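PDB 4WYH: uncharacterized protein from Sulfolobus solfataricus, which serves as PriX, a noncatalytic subunit of the archaeal eukaryotic-type primase that is essential for efficient primer synthesis and probably binds a metal ion. Local coordinates for residues 36-41 against 120-125; 45-50 against 76-81; 55-60 against 96-101. One frame throughout, in Å; residues are numbered along the deposited sequence.

Interaction 1 of 3, residues 36-41 against 120-125; sequences EKVLEM and NEIIRV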
loop_
_atom_site.group_PDB
_atom_site.type_symbol
_atom_site.label_atom_id
_atom_site.label_comp_id
_atom_site.label_asym_id
_atom_site.label_seq_id
_atom_site.Cartn_x
_atom_site.Cartn_y
_atom_site.Cartn_z
ATOM N N GLU A 36 8.080 -2.452 0.796
ATOM C CA GLU A 36 8.665 -2.491 -0.539
ATOM C C GLU A 36 8.453 -3.848 -1.192
ATOM O O GLU A 36 8.098 -3.949 -2.362
ATOM C CB GLU A 36 10.159 -2.158 -0.498
ATOM C CG GLU A 36 10.473 -0.726 -0.030
ATOM C CD GLU A 36 10.189 0.358 -1.054
ATOM O OE1 GLU A 36 9.649 -0.006 -2.131
ATOM O OE2 GLU A 36 10.472 1.585 -0.793
ATOM N N LYS A 37 8.634 -4.897 -0.416
ATOM C CA LYS A 37 8.414 -6.240 -0.905
ATOM C C LYS A 37 6.989 -6.497 -1.374
ATOM O O LYS A 37 6.774 -7.107 -2.385
ATOM C CB LYS A 37 8.772 -7.252 0.186
ATOM C CG LYS A 37 9.301 -8.542 -0.403
ATOM C CD LYS A 37 10.356 -8.233 -1.475
ATOM C CE LYS A 37 11.093 -9.438 -2.051
ATOM N NZ LYS A 37 11.957 -8.879 -3.154
ATOM N N VAL A 38 6.018 -6.098 -0.572
ATOM C CA VAL A 38 4.623 -6.228 -0.915
ATOM C C VAL A 38 4.356 -5.416 -2.189
ATOM O O VAL A 38 3.682 -5.916 -3.116
ATOM C CB VAL A 38 3.676 -5.784 0.228
ATOM C CG1 VAL A 38 2.227 -5.872 -0.205
ATOM C CG2 VAL A 38 3.846 -6.706 1.445
ATOM N N LEU A 39 4.888 -4.196 -2.252
ATOM C CA LEU A 39 4.670 -3.396 -3.405
ATOM C C LEU A 39 5.172 -4.080 -4.667
ATOM O O LEU A 39 4.563 -3.959 -5.718
ATOM C CB LEU A 39 5.310 -2.025 -3.303
ATOM C CG LEU A 39 4.543 -0.970 -2.550
ATOM C CD1 LEU A 39 5.518 0.138 -2.221
ATOM C CD2 LEU A 39 3.334 -0.388 -3.248
ATOM N N GLU A 40 6.288 -4.787 -4.527
ATOM C CA GLU A 40 6.879 -5.503 -5.647
ATOM C C GLU A 40 6.045 -6.694 -6.103
ATOM O O GLU A 40 5.983 -6.941 -7.285
ATOM C CB GLU A 40 8.227 -6.036 -5.256
ATOM C CG GLU A 40 8.880 -6.809 -6.370
ATOM C CD GLU A 40 10.183 -7.391 -5.953
ATOM O OE1 GLU A 40 10.373 -7.523 -4.717
ATOM O OE2 GLU A 40 10.994 -7.695 -6.868
ATOM N N MET A 41 5.452 -7.426 -5.154
ATOM C CA MET A 41 4.829 -8.716 -5.431
ATOM C C MET A 41 3.329 -8.677 -5.685
ATOM O O MET A 41 2.820 -9.422 -6.498
ATOM C CB MET A 41 5.174 -9.688 -4.325
ATOM C CG MET A 41 6.673 -9.872 -4.102
ATOM S SD MET A 41 7.523 -10.648 -5.503
ATOM C CE MET A 41 6.347 -11.917 -6.029
ATOM N N ASN A 120 -2.905 -11.724 6.379
ATOM C CA ASN A 120 -2.551 -12.983 5.709
ATOM C C ASN A 120 -2.012 -12.753 4.287
ATOM O O ASN A 120 -1.083 -13.371 3.924
ATOM C CB ASN A 120 -3.733 -13.925 5.692
ATOM C CG ASN A 120 -3.947 -14.589 7.036
ATOM O OD1 ASN A 120 -3.094 -14.488 7.921
ATOM N ND2 ASN A 120 -5.061 -15.239 7.222
ATOM N N GLU A 121 -2.593 -11.848 3.506
ATOM C CA GLU A 121 -2.093 -11.614 2.172
ATOM C C GLU A 121 -0.617 -11.092 2.174
ATOM O O GLU A 121 0.212 -11.470 1.333
ATOM C CB GLU A 121 -3.052 -10.716 1.405
ATOM C CG GLU A 121 -4.432 -11.339 1.153
ATOM C CD GLU A 121 -5.290 -10.518 0.196
ATOM O OE1 GLU A 121 -4.901 -9.395 -0.144
ATOM O OE2 GLU A 121 -6.327 -11.024 -0.206
ATOM N N ILE A 122 -0.326 -10.206 3.126
ATOM C CA ILE A 122 1.006 -9.611 3.320
ATOM C C ILE A 122 2.027 -10.675 3.714
ATOM O O ILE A 122 3.056 -10.832 3.090
ATOM C CB ILE A 122 0.929 -8.525 4.411
ATOM C CG1 ILE A 122 0.206 -7.290 3.860
ATOM C CG2 ILE A 122 2.311 -8.144 4.934
ATOM C CD1 ILE A 122 -0.145 -6.283 4.933
ATOM N N ILE A 123 1.707 -11.371 4.780
ATOM C CA ILE A 123 2.548 -12.413 5.320
ATOM C C ILE A 123 2.848 -13.474 4.277
ATOM O O ILE A 123 3.956 -13.965 4.211
ATOM C CB ILE A 123 1.820 -13.067 6.530
ATOM C CG1 ILE A 123 1.804 -12.169 7.728
ATOM C CG2 ILE A 123 2.418 -14.388 6.914
ATOM C CD1 ILE A 123 3.096 -11.522 8.062
ATOM N N ARG A 124 1.837 -13.859 3.501
ATOM C CA ARG A 124 1.979 -14.943 2.492
ATOM C C ARG A 124 2.964 -14.558 1.423
ATOM O O ARG A 124 3.783 -15.419 0.983
ATOM C CB ARG A 124 0.640 -15.336 1.878
ATOM C CG ARG A 124 -0.188 -16.076 2.932
ATOM C CD ARG A 124 -1.599 -16.381 2.452
ATOM N NE ARG A 124 -2.368 -17.171 3.432
ATOM C CZ ARG A 124 -3.702 -17.193 3.491
ATOM N NH1 ARG A 124 -4.401 -16.478 2.626
ATOM N NH2 ARG A 124 -4.342 -17.922 4.409
ATOM N N VAL A 125 2.957 -13.257 1.084
ATOM C CA VAL A 125 3.982 -12.720 0.173
ATOM C C VAL A 125 5.361 -12.707 0.809
ATOM O O VAL A 125 6.340 -13.053 0.162
ATOM C CB VAL A 125 3.606 -11.275 -0.266
ATOM C CG1 VAL A 125 4.790 -10.522 -0.893
ATOM C CG2 VAL A 125 2.430 -11.353 -1.196
#
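Met41 meets Val125, and Val38 meets Ile122, with no flat group between them; the flat groups lie to the flanks. On helix 116-128, the guanidinium of Arg124 carries Asn120 CB over the centre of one face, 3.9 Å above its plane. On helix 33-41, the carboxylate of Glu40 takes Lys37 NZ on the syn lone pair of OE1, the side facing the other oxygen, in a salt bridge of 2.6 Å between Lys37 NZ and Glu40 OE1. Lys37 starts toward the other helix, but its end leads away, to Glu40.

What crosses the gap is aliphatic. Val125 CG1, anti to its backbone N (chi1 164°), is the methyl that reaches over, and it comes within 3.6 Å of Met41 CB. Met41 CG lies almost as near, and beyond that the Met41 chain bends. The same Val125 methyl, CG1, rests 4.3 Å from Val38 CA. The two segments pass at 90°, their axes 9.9 Å apart, as the first helix of this all-helical PriX fold is crossed by the last. Deeper in, Val38 and Ile122 meet obliquely, branch methyl to branch methyl, with 4.1 Å between Val38 CG2 and Ile122 CG2. Both of these side chains are buried, and Leu43 and Phe50 touch both. Met41, by contrast, lies at the exposed border.

Glu121 turns to the segment joining helices 33-41 and 47-63: its OE1 pairs with Ser46 OG and Gln44 N, while OE2 takes the backbone N of Asp45, a residue that has been seen to bind manganese, though no metal is bound to this chain.

Interaction 2 of 3, residues 45-50 against 76-81; sequences DSRKRF and EFYYKL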
loop_
_atom_site.group_PDB
_atom_site.type_symbol
_atom_site.label_atom_id
_atom_site.label_comp_id
_atom_site.label_asym_id
_atom_site.label_seq_id
_atom_site.Cartn_x
_atom_site.Cartn_y
_atom_site.Cartn_z
ATOM N N ASP A 45 -7.314 -9.560 -2.391
ATOM C CA ASP A 45 -8.526 -8.877 -1.986
ATOM C C ASP A 45 -8.294 -7.620 -1.151
ATOM O O ASP A 45 -9.188 -6.832 -0.991
ATOM C CB ASP A 45 -9.406 -9.818 -1.191
ATOM C CG ASP A 45 -9.866 -11.067 -2.026
ATOM O OD1 ASP A 45 -9.816 -11.046 -3.282
ATOM O OD2 ASP A 45 -10.229 -12.044 -1.357
ATOM N N SER A 46 -7.078 -7.429 -0.630
ATOM C CA SER A 46 -6.804 -6.353 0.265
ATOM C C SER A 46 -6.054 -5.192 -0.373
ATOM O O SER A 46 -5.629 -4.328 0.335
ATOM C CB SER A 46 -6.065 -6.879 1.494
ATOM O OG SER A 46 -4.740 -7.190 1.189
ATOM N N ARG A 47 -5.868 -5.196 -1.705
ATOM C CA ARG A 47 -5.072 -4.171 -2.429
ATOM C C ARG A 47 -5.438 -2.762 -2.150
ATOM O O ARG A 47 -4.550 -1.971 -1.867
ATOM C CB ARG A 47 -5.115 -4.376 -3.951
ATOM C CG ARG A 47 -4.250 -5.489 -4.428
ATOM C CD ARG A 47 -4.529 -5.814 -5.900
ATOM N NE ARG A 47 -5.899 -6.290 -6.092
ATOM C CZ ARG A 47 -6.478 -6.355 -7.274
ATOM N NH1 ARG A 47 -5.833 -5.973 -8.403
ATOM N NH2 ARG A 47 -7.690 -6.830 -7.344
ATOM N N LYS A 48 -6.742 -2.434 -2.184
ATOM C CA LYS A 48 -7.139 -1.062 -1.996
ATOM C C LYS A 48 -6.913 -0.605 -0.557
ATOM O O LYS A 48 -6.354 0.419 -0.306
ATOM C CB LYS A 48 -8.570 -0.844 -2.491
ATOM C CG LYS A 48 -8.617 -0.733 -4.006
ATOM C CD LYS A 48 -10.049 -0.553 -4.468
ATOM C CE LYS A 48 -10.088 -0.675 -5.970
ATOM N NZ LYS A 48 -11.489 -0.543 -6.460
ATOM N N ARG A 49 -7.267 -1.439 0.402
ATOM C CA ARG A 49 -6.978 -1.108 1.803
ATOM C C ARG A 49 -5.466 -0.983 2.092
ATOM O O ARG A 49 -5.068 -0.072 2.802
ATOM C CB ARG A 49 -7.592 -2.193 2.708
ATOM C CG ARG A 49 -9.090 -2.211 2.587
ATOM C CD ARG A 49 -9.738 -2.961 3.763
ATOM N NE ARG A 49 -9.122 -4.263 4.039
ATOM C CZ ARG A 49 -9.542 -5.396 3.527
ATOM N NH1 ARG A 49 -10.494 -5.375 2.647
ATOM N NH2 ARG A 49 -8.974 -6.556 3.858
ATOM N N PHE A 50 -4.635 -1.844 1.501
ATOM C CA PHE A 50 -3.170 -1.777 1.664
ATOM C C PHE A 50 -2.712 -0.448 1.121
ATOM O O PHE A 50 -1.942 0.220 1.735
ATOM C CB PHE A 50 -2.481 -2.905 0.920
ATOM C CG PHE A 50 -0.972 -2.901 1.073
ATOM C CD1 PHE A 50 -0.417 -3.208 2.283
ATOM C CD2 PHE A 50 -0.154 -2.496 0.055
ATOM C CE1 PHE A 50 0.938 -3.211 2.456
ATOM C CE2 PHE A 50 1.234 -2.483 0.230
ATOM C CZ PHE A 50 1.760 -2.828 1.442
ATOM N N GLU A 76 1.127 0.526 -10.379
ATOM C CA GLU A 76 1.936 -0.668 -10.725
ATOM C C GLU A 76 1.739 -1.797 -9.759
ATOM O O GLU A 76 1.546 -2.902 -10.212
ATOM C CB GLU A 76 3.402 -0.375 -10.634
ATOM C CG GLU A 76 4.014 -0.012 -11.880
ATOM C CD GLU A 76 5.400 0.522 -11.638
ATOM O OE1 GLU A 76 5.906 0.718 -10.478
ATOM O OE2 GLU A 76 5.930 0.810 -12.658
ATOM N N PHE A 77 1.759 -1.527 -8.463
ATOM C CA PHE A 77 1.376 -2.491 -7.440
ATOM C C PHE A 77 -0.025 -3.049 -7.632
ATOM O O PHE A 77 -0.199 -4.278 -7.660
ATOM C CB PHE A 77 1.446 -1.839 -6.047
ATOM C CG PHE A 77 0.698 -2.595 -5.007
ATOM C CD1 PHE A 77 1.195 -3.798 -4.544
ATOM C CD2 PHE A 77 -0.528 -2.114 -4.476
ATOM C CE1 PHE A 77 0.496 -4.505 -3.574
ATOM C CE2 PHE A 77 -1.203 -2.830 -3.485
ATOM C CZ PHE A 77 -0.697 -4.019 -3.059
ATOM N N TYR A 78 -1.014 -2.171 -7.809
ATOM C CA TYR A 78 -2.399 -2.591 -7.952
ATOM C C TYR A 78 -2.625 -3.585 -9.027
ATOM O O TYR A 78 -3.383 -4.531 -8.797
ATOM C CB TYR A 78 -3.393 -1.403 -8.082
ATOM C CG TYR A 78 -4.818 -1.881 -8.109
ATOM C CD1 TYR A 78 -5.519 -2.164 -6.950
ATOM C CD2 TYR A 78 -5.452 -2.126 -9.335
ATOM C CE1 TYR A 78 -6.826 -2.655 -7.014
ATOM C CE2 TYR A 78 -6.721 -2.651 -9.413
ATOM C CZ TYR A 78 -7.417 -2.927 -8.250
ATOM O OH TYR A 78 -8.698 -3.417 -8.347
ATOM N N TYR A 79 -2.024 -3.383 -10.217
ATOM C CA TYR A 79 -2.261 -4.249 -11.345
ATOM C C TYR A 79 -1.300 -5.476 -11.421
ATOM O O TYR A 79 -1.255 -6.191 -12.410
ATOM C CB TYR A 79 -2.306 -3.437 -12.641
ATOM C CG TYR A 79 -3.470 -2.481 -12.725
ATOM C CD1 TYR A 79 -4.769 -2.954 -12.830
ATOM C CD2 TYR A 79 -3.282 -1.095 -12.724
ATOM C CE1 TYR A 79 -5.877 -2.076 -12.946
ATOM C CE2 TYR A 79 -4.403 -0.223 -12.808
ATOM C CZ TYR A 79 -5.676 -0.733 -12.933
ATOM O OH TYR A 79 -6.811 0.045 -13.014
ATOM N N LYS A 80 -0.568 -5.752 -10.362
ATOM C CA LYS A 80 0.096 -7.049 -10.282
ATOM C C LYS A 80 -0.902 -8.196 -10.354
ATOM O O LYS A 80 -0.549 -9.277 -10.773
ATOM C CB LYS A 80 0.950 -7.190 -9.012
ATOM C CG LYS A 80 2.027 -6.166 -8.880
ATOM C CD LYS A 80 2.972 -6.282 -10.013
ATOM C CE LYS A 80 4.362 -6.375 -9.500
ATOM N NZ LYS A 80 5.336 -6.015 -10.562
ATOM N N LEU A 81 -2.158 -7.972 -9.958
ATOM C CA LEU A 81 -3.198 -9.025 -10.079
ATOM C C LEU A 81 -3.725 -9.283 -11.502
ATOM O O LEU A 81 -3.789 -10.448 -11.916
ATOM C CB LEU A 81 -4.379 -8.751 -9.131
ATOM C CG LEU A 81 -5.155 -9.932 -8.512
ATOM C CD1 LEU A 81 -5.607 -10.888 -9.574
ATOM C CD2 LEU A 81 -4.336 -10.733 -7.511
#
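Arg47 lies flat on Tyr78: guanidinium and ring planes are only 7° apart, with their centres separated by 4.1 Å. The stack is displaced, so that Arg47 NH1 sits toward the rim of the ring, 3.4 Å from Tyr78 CZ, and the cation-pi contact is off-centre. Leu81 closes the opposite face of the guanidinium. Its CG stands over the middle of the group, and Leu81 CB comes within 3.2 Å of Arg47 NH1, a close fit. Sandwiched in this way, the guanidinium has little freedom to tilt.

Its edges are held as well. In the guanidinium plane, Arg47 NH1 donates to Tyr78 O at 2.9 Å, with an N-H...O angle of 157°; NE bonds to Gln44 O and NH2 to Ser83 O. At least three backbone carbonyls therefore grip this buried cation, drawing together chain segments on both sides of the contact. The bend at chi3 (-63°) turns NE out of the line of the aliphatic chain, and Arg47 CB lies 3.7 Å from Tyr78 CD1. The extended Lys48 chain passes Tyr78 at a slant, with Lys48 CG near Tyr78 CE1 and Lys48 CE 3.9 Å from Tyr78 OH.

Phe77 takes a different orientation, its ring steeply inclined to the guanidinium. Arg47 O lies at its edge, near the ring plane, and Phe50 comes over one face. The two phenyl rings meet obliquely, 3.5 Å separating Phe50 CD2 from Phe77 CZ, and Val38 of helix 33-41 packs against both.

This is the junction of a helix start with a helix end in a bundle of short helices: in the first turn of helix 47-63, Arg47, two residues after the manganese-site residue Asp45 (no metal is bound to this chain), binds the last carbonyl of helix 67-78.

Interaction 3 of 3, residues 55-60 against 96-101; sequences ASRYLV and NGVKKK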
loop_
_atom_site.group_PDB
_atom_site.type_symbol
_atom_site.label_atom_id
_atom_site.label_comp_id
_atom_site.label_asym_id
_atom_site.label_seq_id
_atom_site.Cartn_x
_atom_site.Cartn_y
_atom_site.Cartn_z
ATOM N N ALA A 55 0.570 1.655 2.059
ATOM C CA ALA A 55 1.567 1.966 1.063
ATOM C C ALA A 55 1.626 3.444 0.726
ATOM O O ALA A 55 2.708 4.014 0.647
ATOM C CB ALA A 55 1.323 1.146 -0.174
ATOM N N SER A 56 0.489 4.081 0.542
ATOM C CA SER A 56 0.488 5.506 0.202
ATOM C C SER A 56 1.201 6.333 1.305
ATOM O O SER A 56 2.024 7.159 0.988
ATOM C CB SER A 56 -0.943 6.072 0.001
ATOM O OG SER A 56 -1.700 5.978 1.185
ATOM N N ARG A 57 0.877 6.046 2.566
ATOM C CA ARG A 57 1.463 6.733 3.712
ATOM C C ARG A 57 2.958 6.473 3.836
ATOM O O ARG A 57 3.706 7.363 4.117
ATOM C CB ARG A 57 0.785 6.242 4.955
ATOM C CG ARG A 57 -0.746 6.341 4.919
ATOM C CD ARG A 57 -1.306 5.964 6.256
ATOM N NE ARG A 57 -2.729 6.032 6.284
ATOM C CZ ARG A 57 -3.448 5.906 7.376
ATOM N NH1 ARG A 57 -2.850 5.696 8.556
ATOM N NH2 ARG A 57 -4.776 5.947 7.291
ATOM N N TYR A 58 3.393 5.239 3.613
ATOM C CA TYR A 58 4.814 4.959 3.589
ATOM C C TYR A 58 5.564 5.765 2.531
ATOM O O TYR A 58 6.570 6.437 2.788
ATOM C CB TYR A 58 5.004 3.487 3.354
ATOM C CG TYR A 58 6.422 3.071 3.031
ATOM C CD1 TYR A 58 7.411 3.183 3.969
ATOM C CD2 TYR A 58 6.772 2.608 1.723
ATOM C CE1 TYR A 58 8.740 2.824 3.660
ATOM C CE2 TYR A 58 8.090 2.263 1.393
ATOM C CZ TYR A 58 9.038 2.333 2.374
ATOM O OH TYR A 58 10.310 1.978 2.174
ATOM N N LEU A 59 5.087 5.677 1.300
ATOM C CA LEU A 59 5.718 6.336 0.197
ATOM C C LEU A 59 5.826 7.850 0.418
ATOM O O LEU A 59 6.881 8.452 0.276
ATOM C CB LEU A 59 4.940 6.022 -1.097
ATOM C CG LEU A 59 5.023 4.582 -1.611
ATOM C CD1 LEU A 59 4.110 4.427 -2.820
ATOM C CD2 LEU A 59 6.472 4.314 -1.933
ATOM N N VAL A 60 4.742 8.454 0.805
ATOM C CA VAL A 60 4.671 9.892 0.931
ATOM C C VAL A 60 5.348 10.427 2.213
ATOM O O VAL A 60 6.136 11.414 2.179
ATOM C CB VAL A 60 3.191 10.320 0.844
ATOM C CG1 VAL A 60 3.015 11.789 1.178
ATOM C CG2 VAL A 60 2.646 9.982 -0.558
ATOM N N ASN A 96 -2.760 12.768 -1.923
ATOM C CA ASN A 96 -2.894 14.125 -1.386
ATOM C C ASN A 96 -3.361 14.110 0.047
ATOM O O ASN A 96 -2.804 14.834 0.857
ATOM C CB ASN A 96 -3.900 14.911 -2.211
ATOM C CG ASN A 96 -3.966 16.372 -1.779
ATOM O OD1 ASN A 96 -3.061 17.138 -2.094
ATOM N ND2 ASN A 96 -5.025 16.758 -1.090
ATOM N N GLY A 97 -4.400 13.301 0.364
ATOM C CA GLY A 97 -4.950 13.249 1.744
ATOM C C GLY A 97 -3.946 12.795 2.801
ATOM O O GLY A 97 -3.883 13.354 3.908
ATOM N N VAL A 98 -3.193 11.727 2.502
ATOM C CA VAL A 98 -2.209 11.205 3.463
ATOM C C VAL A 98 -1.076 12.159 3.624
ATOM O O VAL A 98 -0.515 12.273 4.734
ATOM C CB VAL A 98 -1.653 9.808 3.133
ATOM C CG1 VAL A 98 -2.754 8.803 3.045
ATOM C CG2 VAL A 98 -0.686 9.741 1.940
ATOM N N LYS A 99 -0.691 12.841 2.546
ATOM C CA LYS A 99 0.345 13.874 2.629
ATOM C C LYS A 99 -0.087 15.031 3.488
ATOM O O LYS A 99 0.713 15.544 4.286
ATOM C CB LYS A 99 0.725 14.400 1.234
ATOM C CG LYS A 99 1.899 15.412 1.239
ATOM C CD LYS A 99 2.299 15.826 -0.169
ATOM C CE LYS A 99 3.560 16.679 -0.213
ATOM N NZ LYS A 99 4.812 15.887 0.034
ATOM N N LYS A 100 -1.305 15.494 3.294
ATOM C CA LYS A 100 -1.806 16.624 4.079
ATOM C C LYS A 100 -1.883 16.324 5.582
ATOM O O LYS A 100 -1.506 17.180 6.404
ATOM C CB LYS A 100 -3.182 17.061 3.568
ATOM C CG LYS A 100 -3.097 17.913 2.345
ATOM C CD LYS A 100 -4.249 18.882 2.199
ATOM C CE LYS A 100 -4.286 19.436 0.779
ATOM N NZ LYS A 100 -4.852 20.791 0.872
ATOM N N LYS A 101 -2.402 15.129 5.952
ATOM C CA LYS A 101 -2.585 14.782 7.344
ATOM C C LYS A 101 -1.356 14.164 8.001
ATOM O O LYS A 101 -1.315 13.986 9.240
ATOM C CB LYS A 101 -3.852 13.916 7.517
ATOM C CG LYS A 101 -5.163 14.620 7.109
ATOM C CD LYS A 101 -6.387 13.690 7.082
ATOM C CE LYS A 101 -6.555 12.950 5.769
ATOM N NZ LYS A 101 -6.523 13.882 4.641
#
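Val98 faces Ser56, Arg57 and Val60 where helix 88-101 packs on helix 47-63, a crossing of two helices of the PriX bundle with short-segment axes 9.1 Å apart at -56°. Helix 47-63 widens here into a pi-type turn. Both Val98 methyls are used. Val98 CG1, anti to the carbonyl carbon (chi1 -58°), lies 3.5 Å from Ser56 OG and 3.7 Å from Arg57 CG. Val98 CG2 takes the crowded position between backbone N and carbonyl carbon, which brings it 3.9 Å from Ser56 O and near Val60 CB. An alanine at Val98 would probably open a gap beside Ser56 OG and Val60 CB, and the aliphatic part of Arg57 would lose the methyl that lies against its CG.

Ser56 OG bonds to Ile51 O in its own helix. Arg57 runs extended from CG to NE, crossing Val98 at about a right angle, and its NH1 reaches Leu104 O. Val60 CG1, anti to the backbone N (chi1 171°), presses tightly on Lys99 CB at 3.5 Å. At the end of helix 88-101, Lys101 curls back: Lys101 NZ bonds to Gly97 O at 2.8 Å, on the opposite face of that carbonyl from Lys101 N.

How the interactions relate
From the N terminus, helix 33-41 comes first, and its partner, helix 116-128, comes last, so interaction 1 closes a loop of 78 intervening residues that contains the other two contacts. Interaction 2 begins soon after, with 45-50, and closes a short loop onto the end of helix 67-78. Interaction 3 starts within that loop, at 55-60, and ends beyond it, at 96-101, so the two cross. They share helix 47-63, where Phe50 O and Ala55 N form a probable hydrogen bond, and lie on opposite sides of the chain's centre. Helix 33-41 reaches interaction 3 as well: Glu36 OE2 probably bonds to Tyr58 OH, and Leu39 packs on Ala55.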